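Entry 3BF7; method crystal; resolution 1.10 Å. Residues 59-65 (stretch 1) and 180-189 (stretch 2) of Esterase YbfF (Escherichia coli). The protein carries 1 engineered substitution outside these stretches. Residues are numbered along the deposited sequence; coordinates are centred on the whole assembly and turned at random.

Stretch 1 (59-65) EPVMNYP
Stretch 2 (180-189) DQYPHIVGWE

A mostly extended loop entering a helix (59-65) packs against a short helix that starts at Y182 and its flanks, within 180-189, through one amide-to-backbone hydrogen bond and the buried side chains M62 and Y64 of the first stretch and I185 of the second, with 460 Å² buried in all. The CA atoms pair M62 with Q181 (5.9 Å) and Y64 with W188 (7.4 Å), so both stretches run in the same sense. Q181, at the N-cap position, folds its side chain (chi1 m, chi2 m, chi3 -75°) so that M62 N donates to Q181 OE1 at 2.9 Å; the other half of the amide, Q181 NE2, donates to D180 OD2 (2.9 Å). One water donates to both P60 O and D180 OD2, 2.8 Å each. M62 (phi/psi -140/89; chi t, p, t) has its CA-to-CB bond pointing toward the second stretch, its CB 3.4 Å from Q181 CB, then leads away, leaving M62 CG 3.8 Å from I185 CD1 (I185 m, t), an apolar contact between a methylene and a methyl. H184 (m, chi2 -46°) sets its CB 3.4 Å from M62 O. Y64, helical at -69/-35 with chi1 m and chi2 -63°, points toward the second stretch: Y64 OH lies 2.7 Å from I185 O, and I185 O and G187 O meet its ring edge. The six-membered ring of W188 (t, chi2 -116°) lies oblique to the Y64 ring, centroids 5.6 Å apart, planes at 51°, with Y64 CD2 3.8 Å from W188 CE3.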

ATOM      1  N   GLU A  59      12.766  -3.873 -11.214  1.00  8.95           N
ATOM      2  CA  GLU A  59      13.084  -2.767 -12.103  1.00 10.41           C
ATOM      3  C   GLU A  59      13.839  -1.725 -11.286  1.00  9.20           C
ATOM      4  O   GLU A  59      13.456  -1.437 -10.163  1.00  9.34           O
ATOM      5  CB  GLU A  59      11.780  -2.202 -12.628  1.00 14.20           C
ATOM      6  CG  GLU A  59      11.154  -3.066 -13.679  1.00 18.19           C
ATOM      7  CD  GLU A  59      12.017  -3.240 -14.898  1.00 20.53           C
ATOM      8  OE1 GLU A  59      12.593  -2.257 -15.395  1.00 21.77           O
ATOM      9  OE2 GLU A  59      12.101  -4.369 -15.382  1.00 23.72           O
ATOM     10  N   PRO A  60      14.932  -1.168 -11.820  1.00  8.19           N
ATOM     11  CA  PRO A  60      15.686  -0.167 -11.061  1.00  9.49           C
ATOM     12  C   PRO A  60      14.952   1.140 -10.811  1.00  9.83           C
ATOM     13  O   PRO A  60      15.331   1.909  -9.920  1.00 12.31           O
ATOM     14  CB  PRO A  60      16.951   0.044 -11.896  1.00  9.68           C
ATOM     15  CG  PRO A  60      17.120  -1.247 -12.594  1.00 13.58           C
ATOM     16  CD  PRO A  60      15.698  -1.609 -12.987  1.00  9.72           C
ATOM     17  N   VAL A  61      13.923   1.410 -11.609  1.00 10.48           N
ATOM     18  CA  VAL A  61      13.138   2.633 -11.457  1.00 11.33           C
ATOM     19  C   VAL A  61      12.005   2.442 -10.458  1.00 10.42           C
ATOM     20  O   VAL A  61      11.226   1.483 -10.542  1.00 10.87           O
ATOM     21  CB  VAL A  61      12.530   3.074 -12.807  1.00 11.18           C
ATOM     22  CG1 VAL A  61      11.619   4.285 -12.605  1.00 10.68           C
ATOM     23  CG2 VAL A  61      13.644   3.418 -13.784  1.00 11.29           C
ATOM     24  N   MET A  62      11.919   3.360  -9.504  1.00 11.17           N
ATOM     25  CA  MET A  62      10.884   3.300  -8.490  1.00 13.02           C
ATOM     26  C   MET A  62      10.349   4.703  -8.193  1.00 13.81           C
ATOM     27  O   MET A  62      10.875   5.404  -7.330  1.00 17.84           O
ATOM     28  CB  MET A  62      11.462   2.667  -7.220  1.00 15.68           C
ATOM     29  CG  MET A  62      10.427   2.134  -6.258  1.00 15.65           C
ATOM     30  SD  MET A  62       9.536   0.715  -6.918  1.00  9.65           S
ATOM     31  CE  MET A  62       8.592   0.250  -5.457  1.00 12.35           C
ATOM     32  N   ASN A  63       9.328   5.119  -8.937  1.00 12.15           N
ATOM     33  CA  ASN A  63       8.693   6.417  -8.732  1.00 11.00           C
ATOM     34  C   ASN A  63       7.191   6.211  -8.892  1.00  9.59           C
ATOM     35  O   ASN A  63       6.751   5.176  -9.397  1.00  8.97           O
ATOM     36  CB  ASN A  63       9.233   7.480  -9.705  1.00 12.35           C
ATOM     37  CG  ASN A  63       8.995   7.138 -11.160  1.00 12.69           C
ATOM     38  OD1 ASN A  63       7.858   7.077 -11.625  1.00 14.94           O
ATOM     39  ND2 ASN A  63      10.079   6.923 -11.894  1.00 12.57           N
ATOM     40  N   TYR A  64       6.397   7.182  -8.464  1.00 10.44           N
ATOM     41  CA  TYR A  64       4.962   6.996  -8.526  1.00  8.32           C
ATOM     42  C   TYR A  64       4.315   6.966  -9.904  1.00  9.25           C
ATOM     43  O   TYR A  64       3.356   6.224 -10.108  1.00  8.40           O
ATOM     44  CB  TYR A  64       4.298   7.961  -7.541  1.00  8.60           C
ATOM     45  CG  TYR A  64       4.611   7.509  -6.128  1.00  7.54           C
ATOM     46  CD1 TYR A  64       4.160   6.268  -5.668  1.00  7.72           C
ATOM     47  CD2 TYR A  64       5.451   8.250  -5.295  1.00  7.91           C
ATOM     48  CE1 TYR A  64       4.541   5.773  -4.431  1.00  8.08           C
ATOM     49  CE2 TYR A  64       5.841   7.759  -4.049  1.00  8.15           C
ATOM     50  CZ  TYR A  64       5.381   6.518  -3.627  1.00  8.15           C
ATOM     51  OH  TYR A  64       5.760   6.007  -2.406  1.00  8.75           O
ATOM     52  N   PRO A  65       4.811   7.759 -10.867  1.00 10.07           N
ATOM     53  CA  PRO A  65       4.154   7.658 -12.174  1.00 10.21           C
ATOM     54  C   PRO A  65       4.344   6.230 -12.708  1.00  9.74           C
ATOM     55  O   PRO A  65       3.450   5.661 -13.330  1.00  9.67           O
ATOM     56  CB  PRO A  65       4.894   8.698 -13.009  1.00 11.66           C
ATOM     57  CG  PRO A  65       5.157   9.774 -12.001  1.00 12.65           C
ATOM     58  CD  PRO A  65       5.635   8.982 -10.790  1.00 11.56           C
ATOM     59  N   ASP A 180      18.233   2.468  -3.016  1.00  9.25           N
ATOM     60  CA  ASP A 180      18.636   3.471  -3.989  1.00  9.41           C
ATOM     61  C   ASP A 180      17.530   4.471  -4.319  1.00  9.38           C
ATOM     62  O   ASP A 180      17.781   5.668  -4.456  1.00  9.78           O
ATOM     63  CB  ASP A 180      19.090   2.787  -5.276  1.00 10.15           C
ATOM     64  CG  ASP A 180      19.563   3.773  -6.314  1.00 11.70           C
ATOM     65  OD1 ASP A 180      20.644   4.366  -6.118  1.00 13.26           O
ATOM     66  OD2 ASP A 180      18.851   3.967  -7.318  1.00 11.83           O
ATOM     67  N   GLN A 181      16.303   3.976  -4.434  1.00  8.76           N
ATOM     68  CA  GLN A 181      15.166   4.812  -4.790  1.00  8.31           C
ATOM     69  C   GLN A 181      14.371   5.328  -3.597  1.00  7.79           C
ATOM     70  O   GLN A 181      13.339   5.974  -3.770  1.00  7.60           O
ATOM     71  CB  GLN A 181      14.240   4.021  -5.717  1.00  8.40           C
ATOM     72  CG  GLN A 181      14.925   3.545  -6.986  1.00  9.08           C
ATOM     73  CD  GLN A 181      15.108   4.661  -7.984  1.00 10.09           C
ATOM     74  OE1 GLN A 181      14.154   5.077  -8.637  1.00  9.62           O
ATOM     75  NE2 GLN A 181      16.333   5.166  -8.099  1.00 11.48           N
ATOM     76  N   TYR A 182      14.862   5.069  -2.390  1.00  7.54           N
ATOM     77  CA  TYR A 182      14.154   5.481  -1.183  1.00  7.23           C
ATOM     78  C   TYR A 182      13.638   6.920  -1.164  1.00  7.19           C
ATOM     79  O   TYR A 182      12.490   7.157  -0.791  1.00  7.18           O
ATOM     80  CB  TYR A 182      15.024   5.235   0.049  1.00  7.25           C
ATOM     81  CG  TYR A 182      14.279   5.430   1.348  1.00  7.02           C
ATOM     82  CD1 TYR A 182      13.403   4.456   1.830  1.00  7.13           C
ATOM     83  CD2 TYR A 182      14.430   6.602   2.083  1.00  7.61           C
ATOM     84  CE1 TYR A 182      12.694   4.644   3.015  1.00  7.34           C
ATOM     85  CE2 TYR A 182      13.726   6.804   3.269  1.00  7.81           C
ATOM     86  CZ  TYR A 182      12.862   5.823   3.728  1.00  7.34           C
ATOM     87  OH  TYR A 182      12.167   6.037   4.898  1.00  7.42           O
ATOM     88  N   PRO A 183      14.465   7.901  -1.565  1.00  7.26           N
ATOM     89  CA  PRO A 183      13.974   9.284  -1.545  1.00  8.33           C
ATOM     90  C   PRO A 183      12.708   9.499  -2.372  1.00  8.52           C
ATOM     91  O   PRO A 183      11.887  10.357  -2.047  1.00  8.09           O
ATOM     92  CB  PRO A 183      15.154  10.081  -2.096  1.00 10.15           C
ATOM     93  CG  PRO A 183      16.339   9.269  -1.667  1.00 12.76           C
ATOM     94  CD  PRO A 183      15.886   7.856  -1.957  1.00  8.69           C
ATOM     95  N   HIS A 184      12.560   8.728  -3.445  1.00  7.68           N
ATOM     96  CA  HIS A 184      11.395   8.860  -4.310  1.00  8.11           C
ATOM     97  C   HIS A 184      10.181   8.175  -3.706  1.00  8.37           C
ATOM     98  O   HIS A 184       9.044   8.538  -4.000  1.00 10.76           O
ATOM     99  CB  HIS A 184      11.683   8.266  -5.689  1.00  8.87           C
ATOM    100  CG  HIS A 184      12.940   8.782  -6.310  1.00  9.33           C
ATOM    101  ND1 HIS A 184      13.262  10.121  -6.332  1.00 10.40           N
ATOM    102  CD2 HIS A 184      13.961   8.137  -6.921  1.00 10.88           C
ATOM    103  CE1 HIS A 184      14.430  10.280  -6.930  1.00 10.91           C
ATOM    104  NE2 HIS A 184      14.875   9.092  -7.296  1.00 12.03           N
ATOM    105  N   ILE A 185      10.424   7.181  -2.861  1.00  8.03           N
ATOM    106  CA  ILE A 185       9.338   6.448  -2.225  1.00  8.29           C
ATOM    107  C   ILE A 185       8.741   7.267  -1.076  1.00  8.16           C
ATOM    108  O   ILE A 185       7.518   7.373  -0.952  1.00  8.25           O
ATOM    109  CB  ILE A 185       9.843   5.073  -1.738  1.00  7.97           C
ATOM    110  CG1 ILE A 185      10.318   4.254  -2.949  1.00  9.25           C
ATOM    111  CG2 ILE A 185       8.739   4.329  -0.991  1.00  9.24           C
ATOM    112  CD1 ILE A 185      11.055   2.980  -2.594  1.00 10.18           C
ATOM    113  N   VAL A 186       9.591   7.853  -0.237  1.00  8.26           N
ATOM    114  CA  VAL A 186       9.090   8.689   0.850  1.00  8.65           C
ATOM    115  C   VAL A 186       8.715  10.045   0.257  1.00  6.88           C
ATOM    116  O   VAL A 186       7.994  10.837   0.874  1.00  7.33           O
ATOM    117  CB  VAL A 186      10.153   8.893   1.956  1.00 11.17           C
ATOM    118  CG1 VAL A 186      10.497   7.562   2.579  1.00 14.99           C
ATOM    119  CG2 VAL A 186      11.394   9.551   1.389  1.00 14.03           C
ATOM    120  N   GLY A 187       9.211  10.288  -0.954  1.00  6.93           N
ATOM    121  CA  GLY A 187       8.948  11.527  -1.659  1.00  7.38           C
ATOM    122  C   GLY A 187       7.607  11.557  -2.366  1.00  7.60           C
ATOM    123  O   GLY A 187       6.738  10.708  -2.143  1.00  7.54           O
ATOM    124  N   TRP A 188       7.441  12.536  -3.246  1.00  8.22           N
ATOM    125  CA  TRP A 188       6.175  12.697  -3.943  1.00  7.83           C
ATOM    126  C   TRP A 188       6.286  13.691  -5.085  1.00  9.08           C
ATOM    127  O   TRP A 188       7.139  14.573  -5.068  1.00  9.71           O
ATOM    128  CB  TRP A 188       5.123  13.200  -2.947  1.00  7.05           C
ATOM    129  CG  TRP A 188       3.759  13.384  -3.522  1.00  6.82           C
ATOM    130  CD1 TRP A 188       3.069  14.555  -3.650  1.00  6.97           C
ATOM    131  CD2 TRP A 188       2.910  12.359  -4.043  1.00  6.54           C
ATOM    132  NE1 TRP A 188       1.838  14.323  -4.214  1.00  7.18           N
ATOM    133  CE2 TRP A 188       1.713  12.981  -4.462  1.00  6.36           C
ATOM    134  CE3 TRP A 188       3.041  10.972  -4.187  1.00  7.58           C
ATOM    135  CZ2 TRP A 188       0.658  12.264  -5.028  1.00  7.25           C
ATOM    136  CZ3 TRP A 188       1.992  10.259  -4.749  1.00  8.46           C
ATOM    137  CH2 TRP A 188       0.812  10.906  -5.160  1.00  7.39           C
ATOM    138  N   GLU A 189       5.415  13.530  -6.075  1.00  9.51           N
ATOM    139  CA  GLU A 189       5.338  14.428  -7.220  1.00  9.81           C
ATOM    140  C   GLU A 189       3.923  14.998  -7.150  1.00  8.92           C
ATOM    141  O   GLU A 189       2.951  14.266  -7.325  1.00  9.36           O
ATOM    142  CB  GLU A 189       5.521  13.657  -8.527  1.00 11.74           C
ATOM    143  CG  GLU A 189       5.591  14.541  -9.762  1.00 13.28           C
ATOM    144  CD  GLU A 189       6.807  15.444  -9.755  1.00 14.80           C
ATOM    145  OE1 GLU A 189       7.925  14.921  -9.556  1.00 16.70           O
ATOM    146  OE2 GLU A 189       6.651  16.667  -9.952  1.00 14.87           O
TER
HETATM  147  O   HOH W   1      17.644   1.633  -8.406  1.00 13.13           O